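Local coordinates for ancillary protein 1 (PDB 2XI9) that acts as a pilus-presented adhesin of Streptococcus pyogenes, in which an unusual internal thioester bond is required for efficient host cell interaction, at residues Pro209-Phe212 against Leu213-Lys217; Lys218-Lys222 against Gly223-Lys227; Ala248-Tyr251 against Phe252-Ala256; Ile282-Glu285 against Tyr286-Ser290. All blocks are in the same frame, centred on the assembly; numbering follows the deposited sequence.

Interaction 1 (Pro209-Phe212 against Leu213-Lys217)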
loop_
_atom_site.group_PDB
_atom_site.type_symbol
_atom_site.label_atom_id
_atom_site.label_comp_id
_atom_site.label_asym_id
_atom_site.label_seq_id
_atom_site.Cartn_x
_atom_site.Cartn_y
_atom_site.Cartn_z
ATOM N N PRO A 209 3.188 6.459 12.748
ATOM C CA PRO A 209 3.314 5.588 11.589
ATOM C C PRO A 209 3.970 4.239 11.859
ATOM O O PRO A 209 3.571 3.268 11.256
ATOM C CB PRO A 209 4.160 6.402 10.599
ATOM C CG PRO A 209 4.004 7.800 11.016
ATOM C CD PRO A 209 3.825 7.780 12.518
ATOM N N ASP A 210 4.991 4.171 12.703
ATOM C CA ASP A 210 5.634 2.860 12.972
ATOM C C ASP A 210 4.669 1.926 13.735
ATOM O O ASP A 210 4.599 0.760 13.439
ATOM C CB ASP A 210 6.965 3.021 13.716
ATOM C CG ASP A 210 8.006 3.817 12.913
ATOM O OD1 ASP A 210 7.994 3.806 11.678
ATOM O OD2 ASP A 210 8.856 4.472 13.538
ATOM N N THR A 211 3.912 2.438 14.704
ATOM C CA THR A 211 2.882 1.620 15.383
ATOM C C THR A 211 1.809 1.163 14.405
ATOM O O THR A 211 1.371 0.007 14.438
ATOM C CB THR A 211 2.185 2.408 16.504
ATOM O OG1 THR A 211 3.165 3.000 17.342
ATOM C CG2 THR A 211 1.263 1.509 17.329
ATOM N N PHE A 212 1.390 2.065 13.512
ATOM C CA PHE A 212 0.432 1.730 12.487
ATOM C C PHE A 212 0.920 0.559 11.631
ATOM O O PHE A 212 0.180 -0.399 11.403
ATOM C CB PHE A 212 0.140 2.952 11.578
ATOM C CG PHE A 212 -0.673 2.614 10.379
ATOM C CD1 PHE A 212 -2.023 2.409 10.488
ATOM C CD2 PHE A 212 -0.091 2.497 9.135
ATOM C CE1 PHE A 212 -2.794 2.103 9.376
ATOM C CE2 PHE A 212 -0.862 2.172 8.017
ATOM C CZ PHE A 212 -2.199 1.993 8.146
ATOM N N LEU A 213 2.184 0.610 11.244
ATOM C CA LEU A 213 2.721 -0.443 10.336
ATOM C C LEU A 213 2.695 -1.793 11.057
ATOM O O LEU A 213 2.343 -2.843 10.483
ATOM C CB LEU A 213 4.136 -0.126 9.903
ATOM C CG LEU A 213 4.732 -1.076 8.847
ATOM C CD1 LEU A 213 3.769 -1.132 7.675
ATOM C CD2 LEU A 213 6.153 -0.694 8.393
ATOM N N LYS A 214 3.041 -1.762 12.328
ATOM C CA LYS A 214 3.021 -2.959 13.107
ATOM C C LYS A 214 1.624 -3.521 13.133
ATOM O O LYS A 214 1.461 -4.722 12.986
ATOM C CB LYS A 214 3.573 -2.717 14.525
ATOM C CG LYS A 214 5.105 -2.436 14.510
ATOM C CD LYS A 214 5.792 -2.481 15.892
ATOM C CE LYS A 214 5.888 -1.115 16.545
ATOM N NZ LYS A 214 6.612 -1.177 17.858
ATOM N N HIS A 215 0.601 -2.665 13.349
ATOM C CA HIS A 215 -0.802 -3.124 13.385
ATOM C C HIS A 215 -1.230 -3.838 12.092
ATOM O O HIS A 215 -1.852 -4.944 12.120
ATOM C CB HIS A 215 -1.756 -1.943 13.697
ATOM C CG HIS A 215 -1.616 -1.420 15.095
ATOM N ND1 HIS A 215 -2.031 -0.159 15.494
ATOM C CD2 HIS A 215 -1.098 -2.007 16.195
ATOM C CE1 HIS A 215 -1.777 -0.003 16.779
ATOM N NE2 HIS A 215 -1.218 -1.113 17.236
ATOM N N ILE A 216 -0.889 -3.227 10.968
ATOM C CA ILE A 216 -1.211 -3.769 9.689
ATOM C C ILE A 216 -0.546 -5.130 9.435
ATOM O O ILE A 216 -1.232 -6.087 9.000
ATOM C CB ILE A 216 -0.899 -2.729 8.533
ATOM C CG1 ILE A 216 -1.777 -1.479 8.645
ATOM C CG2 ILE A 216 -0.892 -3.404 7.192
ATOM C CD1 ILE A 216 -3.223 -1.670 8.566
ATOM N N LYS A 217 0.745 -5.247 9.749
ATOM C CA LYS A 217 1.468 -6.480 9.534
ATOM C C LYS A 217 0.877 -7.569 10.408
ATOM O O LYS A 217 0.856 -8.701 9.988
ATOM C CB LYS A 217 2.934 -6.342 9.891
ATOM C CG LYS A 217 3.738 -5.557 8.928
ATOM C CD LYS A 217 5.153 -5.479 9.460
ATOM C CE LYS A 217 6.079 -4.780 8.500
ATOM N NZ LYS A 217 7.465 -4.560 9.086
#
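The torsions of F212 and I216 bring a ring and an aliphatic branch together over one turn of helix 209-222. F212 holds CG anti to the backbone N (chi1 171°), which sends the ring outward from the helix, roughly across its axis. I216 keeps CG1 anti to its carbonyl carbon (chi1 -64°) and so turns that branch back to meet the ring. CG1 of I216 stands over one face of F212, 3.8 Å from the ring centroid and 23° off the normal, a CH-pi contact. Displaced toward the rim, CG1 of I216 comes closest to CZ of F212, at 3.5 Å.

On the neighbouring flank of the helix, T211 and H215 run side by side. The methyl CG2 of T211 reaches CE1 of H215 at 3.4 Å, while the carbonyl O of T211 lies 3.4 Å above the imidazole plane, near its rim. That same oxygen accepts the backbone N of H215 at 3.0 Å, and F212 O takes the N of I216 at 3.1 Å, the i to i+4 ladder that spaces both pairs. D206 accepts from H215 ND1 and helps to hold the rotation of the imidazole.

Within the thioester domain, the F212 ring meets F198 edge-to-face and touches T253 at the end of helix 238-253, where I216 packs on I249.

Interaction 2 (Lys218-Lys222 against Gly223-Lys227)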
loop_
_atom_site.group_PDB
_atom_site.type_symbol
_atom_site.label_atom_id
_atom_site.label_comp_id
_atom_site.label_asym_id
_atom_site.label_seq_id
_atom_site.Cartn_x
_atom_site.Cartn_y
_atom_site.Cartn_z
ATOM N N LYS A 218 0.368 -7.216 11.612
ATOM C CA LYS A 218 -0.155 -8.246 12.518
ATOM C C LYS A 218 -1.547 -8.772 12.145
ATOM O O LYS A 218 -1.838 -9.952 12.362
ATOM C CB LYS A 218 -0.102 -7.782 13.975
ATOM C CG LYS A 218 1.376 -7.750 14.511
ATOM C CD LYS A 218 1.548 -6.981 15.787
ATOM C CE LYS A 218 1.129 -7.806 16.977
ATOM N NZ LYS A 218 1.072 -7.035 18.294
ATOM N N VAL A 219 -2.397 -7.905 11.614
ATOM C CA VAL A 219 -3.667 -8.308 11.040
ATOM C C VAL A 219 -3.419 -9.303 9.894
ATOM O O VAL A 219 -4.008 -10.392 9.877
ATOM C CB VAL A 219 -4.497 -7.088 10.538
ATOM C CG1 VAL A 219 -5.735 -7.511 9.722
ATOM C CG2 VAL A 219 -4.969 -6.192 11.724
ATOM N N ILE A 220 -2.543 -8.928 8.968
ATOM C CA ILE A 220 -2.225 -9.817 7.836
ATOM C C ILE A 220 -1.701 -11.192 8.309
ATOM O O ILE A 220 -2.151 -12.217 7.833
ATOM C CB ILE A 220 -1.248 -9.196 6.871
ATOM C CG1 ILE A 220 -1.814 -7.940 6.231
ATOM C CG2 ILE A 220 -0.846 -10.250 5.774
ATOM C CD1 ILE A 220 -3.065 -8.133 5.402
ATOM N N GLU A 221 -0.790 -11.182 9.282
ATOM C CA GLU A 221 -0.161 -12.356 9.841
ATOM C C GLU A 221 -1.150 -13.363 10.386
ATOM O O GLU A 221 -0.953 -14.583 10.236
ATOM C CB GLU A 221 0.805 -11.915 10.995
ATOM C CG GLU A 221 1.325 -12.988 11.828
ATOM C CD GLU A 221 1.849 -12.553 13.193
ATOM O OE1 GLU A 221 2.404 -11.431 13.328
ATOM O OE2 GLU A 221 1.730 -13.413 14.116
ATOM N N LYS A 222 -2.160 -12.889 11.100
ATOM C CA LYS A 222 -3.102 -13.829 11.758
ATOM C C LYS A 222 -4.332 -14.013 10.914
ATOM O O LYS A 222 -5.132 -14.883 11.188
ATOM C CB LYS A 222 -3.516 -13.379 13.180
ATOM C CG LYS A 222 -2.608 -13.778 14.277
ATOM C CD LYS A 222 -2.507 -15.263 14.465
ATOM C CE LYS A 222 -2.113 -15.638 15.892
ATOM N NZ LYS A 222 -2.423 -17.107 16.091
ATOM N N GLY A 223 -4.464 -13.215 9.871
ATOM C CA GLY A 223 -5.582 -13.274 8.979
ATOM C C GLY A 223 -5.497 -14.199 7.785
ATOM O O GLY A 223 -4.676 -15.135 7.728
ATOM N N TYR A 224 -6.370 -13.948 6.821
ATOM C CA TYR A 224 -6.427 -14.813 5.649
ATOM C C TYR A 224 -5.364 -14.391 4.642
ATOM O O TYR A 224 -5.385 -13.273 4.117
ATOM C CB TYR A 224 -7.789 -14.745 5.009
ATOM C CG TYR A 224 -7.986 -15.646 3.862
ATOM C CD1 TYR A 224 -8.234 -17.014 4.061
ATOM C CD2 TYR A 224 -7.945 -15.178 2.572
ATOM C CE1 TYR A 224 -8.439 -17.846 3.002
ATOM C CE2 TYR A 224 -8.134 -16.019 1.514
ATOM C CZ TYR A 224 -8.374 -17.341 1.721
ATOM O OH TYR A 224 -8.620 -18.185 0.663
ATOM N N ARG A 225 -4.464 -15.313 4.349
ATOM C CA ARG A 225 -3.343 -15.017 3.484
ATOM C C ARG A 225 -3.300 -15.808 2.220
ATOM O O ARG A 225 -2.772 -15.309 1.236
ATOM C CB ARG A 225 -2.044 -15.219 4.226
ATOM C CG ARG A 225 -1.834 -14.166 5.284
ATOM C CD ARG A 225 -0.497 -14.397 5.962
ATOM N NE ARG A 225 0.608 -13.982 5.090
ATOM C CZ ARG A 225 1.899 -14.131 5.363
ATOM N NH1 ARG A 225 2.306 -14.762 6.478
ATOM N NH2 ARG A 225 2.792 -13.718 4.471
ATOM N N GLU A 226 -3.845 -17.023 2.220
ATOM C CA GLU A 226 -3.667 -17.921 1.092
ATOM C C GLU A 226 -4.880 -18.801 0.846
ATOM O O GLU A 226 -5.403 -19.438 1.779
ATOM C CB GLU A 226 -2.466 -18.833 1.346
ATOM C CG GLU A 226 -1.085 -18.150 1.382
ATOM C CD GLU A 226 -0.463 -17.908 -0.016
ATOM O OE1 GLU A 226 -0.936 -18.497 -1.013
ATOM O OE2 GLU A 226 0.520 -17.141 -0.105
ATOM N N LYS A 227 -5.287 -18.903 -0.423
ATOM C CA LYS A 227 -6.330 -19.845 -0.791
ATOM C C LYS A 227 -6.011 -21.211 -0.229
ATOM O O LYS A 227 -4.886 -21.698 -0.344
ATOM C CB LYS A 227 -6.486 -19.968 -2.301
ATOM C CG LYS A 227 -7.244 -18.847 -2.972
ATOM C CD LYS A 227 -7.052 -18.882 -4.509
ATOM C CE LYS A 227 -8.176 -18.156 -5.263
ATOM N NZ LYS A 227 -7.673 -17.571 -6.546
HETATM O O HOH W 1 1.142 -15.773 8.894
HETATM O O HOH W 2 -2.425 -16.283 8.764
#
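The carboxyl-terminal end of helix 209-222, where G223 is the first residue to leave helical geometry, is a worked case of how a helix end is tied down when its regular bonding runs out. The N-H of G223 is shared between two carbonyls of the last turn, V219 O at 2.9 Å and I220 O at 3.2 Å. Both bonds are weak and bent, so the final link to the helix is divided between two acceptors.

Beyond the glycine the chain turns off to one side, and the side chain of R225 reaches back to the helix end. It crosses that of I220 at about a right angle, and the aliphatic part does the touching: CG and CD of R225 are 3.2 and 3.3 Å from I220 O, and CG of R225 is also 4.1 Å from the methyl CG2 of I220. A bend at chi3 (75°) turns the guanidinium off the line of this aliphatic stem.

Water completes the junction. E221 O accepts from two molecules. One, 2.8 Å from E221 O, also takes a hydrogen bond from R225 NH1 in the guanidinium plane. The other, 2.7 Å from E221 O, donates to G223 O as well. A carbonyl left behind by the ending helix is thereby gripped twice, and each water links it to the departing loop.

Around this turn, NH2 of R225 bonds to T314 O and the E221 carboxylate receives Q294 N. I220 packs on Y159 of strand 155-160, and V219 faces A248 and I249 of helix 238-253.

Interaction 3 (Ala248-Tyr251 against Phe252-Ala256)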
loop_
_atom_site.group_PDB
_atom_site.type_symbol
_atom_site.label_atom_id
_atom_site.label_comp_id
_atom_site.label_asym_id
_atom_site.label_seq_id
_atom_site.Cartn_x
_atom_site.Cartn_y
_atom_site.Cartn_z
ATOM N N ALA A 248 -10.680 -5.802 9.791
ATOM C CA ALA A 248 -9.609 -5.515 10.735
ATOM C C ALA A 248 -8.623 -4.508 10.130
ATOM O O ALA A 248 -8.170 -3.624 10.806
ATOM C CB ALA A 248 -8.884 -6.804 11.158
ATOM N N ILE A 249 -8.382 -4.600 8.833
ATOM C CA ILE A 249 -7.572 -3.589 8.150
ATOM C C ILE A 249 -8.284 -2.218 8.206
ATOM O O ILE A 249 -7.667 -1.219 8.582
ATOM C CB ILE A 249 -7.254 -4.007 6.688
ATOM C CG1 ILE A 249 -6.271 -5.201 6.658
ATOM C CG2 ILE A 249 -6.783 -2.749 5.861
ATOM C CD1 ILE A 249 -4.866 -4.935 7.212
ATOM N N TYR A 250 -9.585 -2.198 7.890
ATOM C CA TYR A 250 -10.372 -0.968 7.933
ATOM C C TYR A 250 -10.433 -0.346 9.336
ATOM O O TYR A 250 -10.503 0.867 9.459
ATOM C CB TYR A 250 -11.792 -1.214 7.432
ATOM C CG TYR A 250 -11.959 -1.437 5.939
ATOM C CD1 TYR A 250 -11.023 -0.960 5.010
ATOM C CD2 TYR A 250 -13.053 -2.109 5.459
ATOM C CE1 TYR A 250 -11.199 -1.136 3.660
ATOM C CE2 TYR A 250 -13.251 -2.282 4.074
ATOM C CZ TYR A 250 -12.310 -1.802 3.192
ATOM O OH TYR A 250 -12.493 -1.960 1.835
ATOM N N TYR A 251 -10.422 -1.189 10.369
ATOM C CA TYR A 251 -10.333 -0.744 11.737
ATOM C C TYR A 251 -9.161 0.227 11.942
ATOM O O TYR A 251 -9.327 1.235 12.616
ATOM C CB TYR A 251 -10.258 -1.949 12.699
ATOM C CG TYR A 251 -10.124 -1.560 14.169
ATOM C CD1 TYR A 251 -8.875 -1.367 14.754
ATOM C CD2 TYR A 251 -11.241 -1.338 14.948
ATOM C CE1 TYR A 251 -8.757 -0.986 16.090
ATOM C CE2 TYR A 251 -11.122 -0.967 16.292
ATOM C CZ TYR A 251 -9.881 -0.793 16.844
ATOM O OH TYR A 251 -9.765 -0.411 18.164
ATOM N N PHE A 252 -8.011 -0.053 11.325
ATOM C CA PHE A 252 -6.809 0.764 11.456
ATOM C C PHE A 252 -6.717 1.820 10.375
ATOM O O PHE A 252 -6.284 2.902 10.655
ATOM C CB PHE A 252 -5.519 -0.098 11.456
ATOM C CG PHE A 252 -5.414 -0.999 12.666
ATOM C CD1 PHE A 252 -5.242 -0.465 13.910
ATOM C CD2 PHE A 252 -5.562 -2.384 12.532
ATOM C CE1 PHE A 252 -5.208 -1.320 15.063
ATOM C CE2 PHE A 252 -5.569 -3.232 13.653
ATOM C CZ PHE A 252 -5.366 -2.701 14.897
ATOM N N THR A 253 -7.098 1.512 9.140
ATOM C CA THR A 253 -6.935 2.518 8.052
ATOM C C THR A 253 -8.007 3.635 8.007
ATOM O O THR A 253 -7.744 4.767 7.558
ATOM C CB THR A 253 -6.889 1.851 6.663
ATOM O OG1 THR A 253 -8.123 1.168 6.402
ATOM C CG2 THR A 253 -5.750 0.862 6.562
ATOM N N ASP A 254 -9.218 3.264 8.393
ATOM C CA ASP A 254 -10.405 4.072 8.220
ATOM C C ASP A 254 -11.226 4.213 9.507
ATOM O O ASP A 254 -12.312 4.763 9.497
ATOM C CB ASP A 254 -11.239 3.461 7.113
ATOM C CG ASP A 254 -10.586 3.629 5.722
ATOM O OD1 ASP A 254 -10.577 4.755 5.158
ATOM O OD2 ASP A 254 -10.118 2.625 5.187
ATOM N N SER A 255 -10.689 3.731 10.622
ATOM C CA SER A 255 -11.367 3.812 11.903
ATOM C C SER A 255 -12.790 3.209 11.858
ATOM O O SER A 255 -13.704 3.768 12.412
ATOM C CB SER A 255 -11.391 5.252 12.392
ATOM O OG SER A 255 -10.061 5.734 12.587
ATOM N N ALA A 256 -12.948 2.066 11.194
ATOM C CA ALA A 256 -14.189 1.295 11.238
ATOM C C ALA A 256 -14.398 0.782 12.650
ATOM O O ALA A 256 -13.417 0.422 13.368
ATOM C CB ALA A 256 -14.140 0.061 10.272
#
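A248 meets F252 one turn further along helix 238-253, its carbonyl O approaching CD2 of the phenyl ring at 3.4 Å. At I249 the carbonyl takes two N-H groups: T253 N, lying in the carbonyl plane at 2.8 Å, and F252 N, well above that plane at 3.0 Å. The I249 and T253 side chains meet through their CG2 methyls.

Y250 directs the end of the helix. Its O is gripped from opposite faces of the carbonyl plane, by D254 N at 2.9 Å and by A256 N at 3.2 Å, the latter almost straight (177°). S255 makes this possible by adopting left-handed backbone angles, which swing A256 back over the last turn until its CB packs on CB of Y250. T253 OG1, in the plane of the Y250 ring at its edge, donates to D254 OD2 at 2.8 Å.

Y251, with CG anti to the backbone N (chi1 178°), turns its ring edge to the face of F252: a T-shaped pair with centroids 5.0 Å apart and planes at 85°. CD1 of Y251 sits above the centre of the phenyl ring.

H215 of helix 209-222 stacks on the other face of F252, while R205 makes a cation-pi contact with Y251 and bonds to Y251 O and A256 O. D254 OD2 receives A163 N just beyond strand 155-160, and A248 packs on V284 of helix 274-288.

Interaction 4 (Ile282-Glu285 against Tyr286-Ser290)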
loop_
_atom_site.group_PDB
_atom_site.type_symbol
_atom_site.label_atom_id
_atom_site.label_comp_id
_atom_site.label_asym_id
_atom_site.label_seq_id
_atom_site.Cartn_x
_atom_site.Cartn_y
_atom_site.Cartn_z
ATOM N N ILE A 282 -10.704 -10.345 17.517
ATOM C CA ILE A 282 -9.437 -11.069 17.811
ATOM C C ILE A 282 -8.242 -10.573 16.991
ATOM O O ILE A 282 -7.201 -10.284 17.540
ATOM C CB ILE A 282 -9.617 -12.611 17.630
ATOM C CG1 ILE A 282 -10.439 -13.157 18.789
ATOM C CG2 ILE A 282 -8.233 -13.329 17.568
ATOM C CD1 ILE A 282 -11.203 -14.482 18.473
ATOM N N LEU A 283 -8.418 -10.408 15.681
ATOM C CA LEU A 283 -7.356 -9.912 14.832
ATOM C C LEU A 283 -6.898 -8.526 15.282
ATOM O O LEU A 283 -5.697 -8.262 15.440
ATOM C CB LEU A 283 -7.792 -9.908 13.385
ATOM C CG LEU A 283 -8.027 -11.269 12.720
ATOM C CD1 LEU A 283 -8.526 -11.011 11.264
ATOM C CD2 LEU A 283 -6.796 -12.155 12.771
ATOM N N VAL A 284 -7.865 -7.653 15.561
ATOM C CA VAL A 284 -7.540 -6.325 15.972
ATOM C C VAL A 284 -6.824 -6.313 17.326
ATOM O O VAL A 284 -5.844 -5.556 17.524
ATOM C CB VAL A 284 -8.848 -5.490 15.953
ATOM C CG1 VAL A 284 -8.689 -4.216 16.742
ATOM C CG2 VAL A 284 -9.228 -5.213 14.482
ATOM N N GLU A 285 -7.302 -7.128 18.251
ATOM C CA GLU A 285 -6.754 -7.156 19.610
ATOM C C GLU A 285 -5.334 -7.746 19.624
ATOM O O GLU A 285 -4.468 -7.247 20.296
ATOM C CB GLU A 285 -7.686 -7.926 20.568
ATOM C CG GLU A 285 -9.000 -7.170 20.888
ATOM C CD GLU A 285 -9.986 -8.009 21.724
ATOM O OE1 GLU A 285 -9.593 -9.089 22.250
ATOM O OE2 GLU A 285 -11.163 -7.571 21.882
ATOM N N TYR A 286 -5.083 -8.751 18.788
ATOM C CA TYR A 286 -3.751 -9.265 18.606
ATOM C C TYR A 286 -2.862 -8.153 18.065
ATOM O O TYR A 286 -1.818 -7.831 18.632
ATOM C CB TYR A 286 -3.740 -10.496 17.654
ATOM C CG TYR A 286 -2.336 -10.853 17.239
ATOM C CD1 TYR A 286 -1.413 -11.307 18.159
ATOM C CD2 TYR A 286 -1.919 -10.677 15.944
ATOM C CE1 TYR A 286 -0.088 -11.608 17.774
ATOM C CE2 TYR A 286 -0.595 -10.966 15.551
ATOM C CZ TYR A 286 0.295 -11.441 16.459
ATOM O OH TYR A 286 1.596 -11.715 16.055
ATOM N N ALA A 287 -3.283 -7.544 16.974
ATOM C CA ALA A 287 -2.507 -6.476 16.363
ATOM C C ALA A 287 -2.141 -5.374 17.345
ATOM O O ALA A 287 -0.968 -4.931 17.435
ATOM C CB ALA A 287 -3.286 -5.921 15.124
ATOM N N GLN A 288 -3.129 -4.959 18.129
ATOM C CA GLN A 288 -2.891 -3.950 19.160
ATOM C C GLN A 288 -2.004 -4.363 20.329
ATOM O O GLN A 288 -1.537 -3.493 21.095
ATOM C CB GLN A 288 -4.246 -3.472 19.712
ATOM C CG GLN A 288 -5.016 -2.678 18.719
ATOM C CD GLN A 288 -6.420 -2.290 19.222
ATOM O OE1 GLN A 288 -7.071 -3.023 19.992
ATOM N NE2 GLN A 288 -6.853 -1.110 18.830
ATOM N N ASP A 289 -1.770 -5.662 20.522
ATOM C CA ASP A 289 -0.975 -6.068 21.682
ATOM C C ASP A 289 0.508 -5.706 21.465
ATOM O O ASP A 289 0.889 -5.346 20.363
ATOM C CB ASP A 289 -1.233 -7.526 22.047
ATOM C CG ASP A 289 -0.332 -8.529 21.338
ATOM O OD1 ASP A 289 0.658 -8.169 20.630
ATOM O OD2 ASP A 289 -0.590 -9.732 21.616
ATOM N N SER A 290 1.302 -5.779 22.511
ATOM C CA SER A 290 2.677 -5.215 22.487
ATOM C C SER A 290 3.719 -6.013 21.664
ATOM O O SER A 290 4.808 -5.503 21.375
ATOM C CB SER A 290 3.188 -5.062 23.876
ATOM O OG SER A 290 2.328 -4.231 24.614
#
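The flat amide of Q288 lies beside V284, one turn earlier in helix 274-288, and the two side chains point the same way. Methyl CG1 of V284 approaches the amide from above its plane, almost evenly spaced from OE1 at 3.8 Å and CD at 3.9 Å, while NE2 makes a weak hydrogen bond to the hydroxyl of Y251. The Y286 ring is directed away from the preceding turn; K218 provides a cation-pi partner for it, and its OH forms a weak hydrogen bond with E221.

For Q288 the fit follows from the first torsion: CG opposite the carbonyl carbon (chi1 -69°) brings the stem down over the previous turn, so that CG is 3.2 Å from V284 O. In V284, CG1 occupies the position opposite the backbone N (chi1 163°), which aims that methyl forward at the amide.

Beneath these side chains runs ordinary alpha-helical bonding, in the last of the three helices that pack together here. Y286 N reaches I282 O at 2.9 Å, A287 N reaches L283 O at 2.9 Å, and Q288 N reaches V284 O at 2.8 Å. Then D289 N bonds to Y286 O at 2.9 Å, an i to i+3 link.

Here the ammonium of K218, from helix 209-222, gathers four oxygens: a salt bridge to D289 OD1 and hydrogen bonds to the carbonyls of Y286, A287 and N291. A positive charge here probably offsets the partial negative charge of the helix carbonyls. D289 OD1 is further tied to N291 N, and A287 packs on V219 and F252.

Overall arrangement
All four contacts lie in the thioester domain, and three helices carry them. Interactions 1 and 2 follow in series on helix 209-222, their centres about 15 Å apart. Interaction 3 ends helix 238-253 and interaction 4 helix 274-288, each within about 15 Å of the others between centres. Their side chains interlock: V219 CG2 of interaction 2 comes within 3.6 Å of F252 CE2 in interaction 3, and A287 CB of interaction 4 packs on the same CE2 at 3.8 Å. H215 CD2 of interaction 1 lies 3.2 Å from A287 O, and K222 CB packs on L283 CD2 at 3.5 Å, joining interactions 2 and 4.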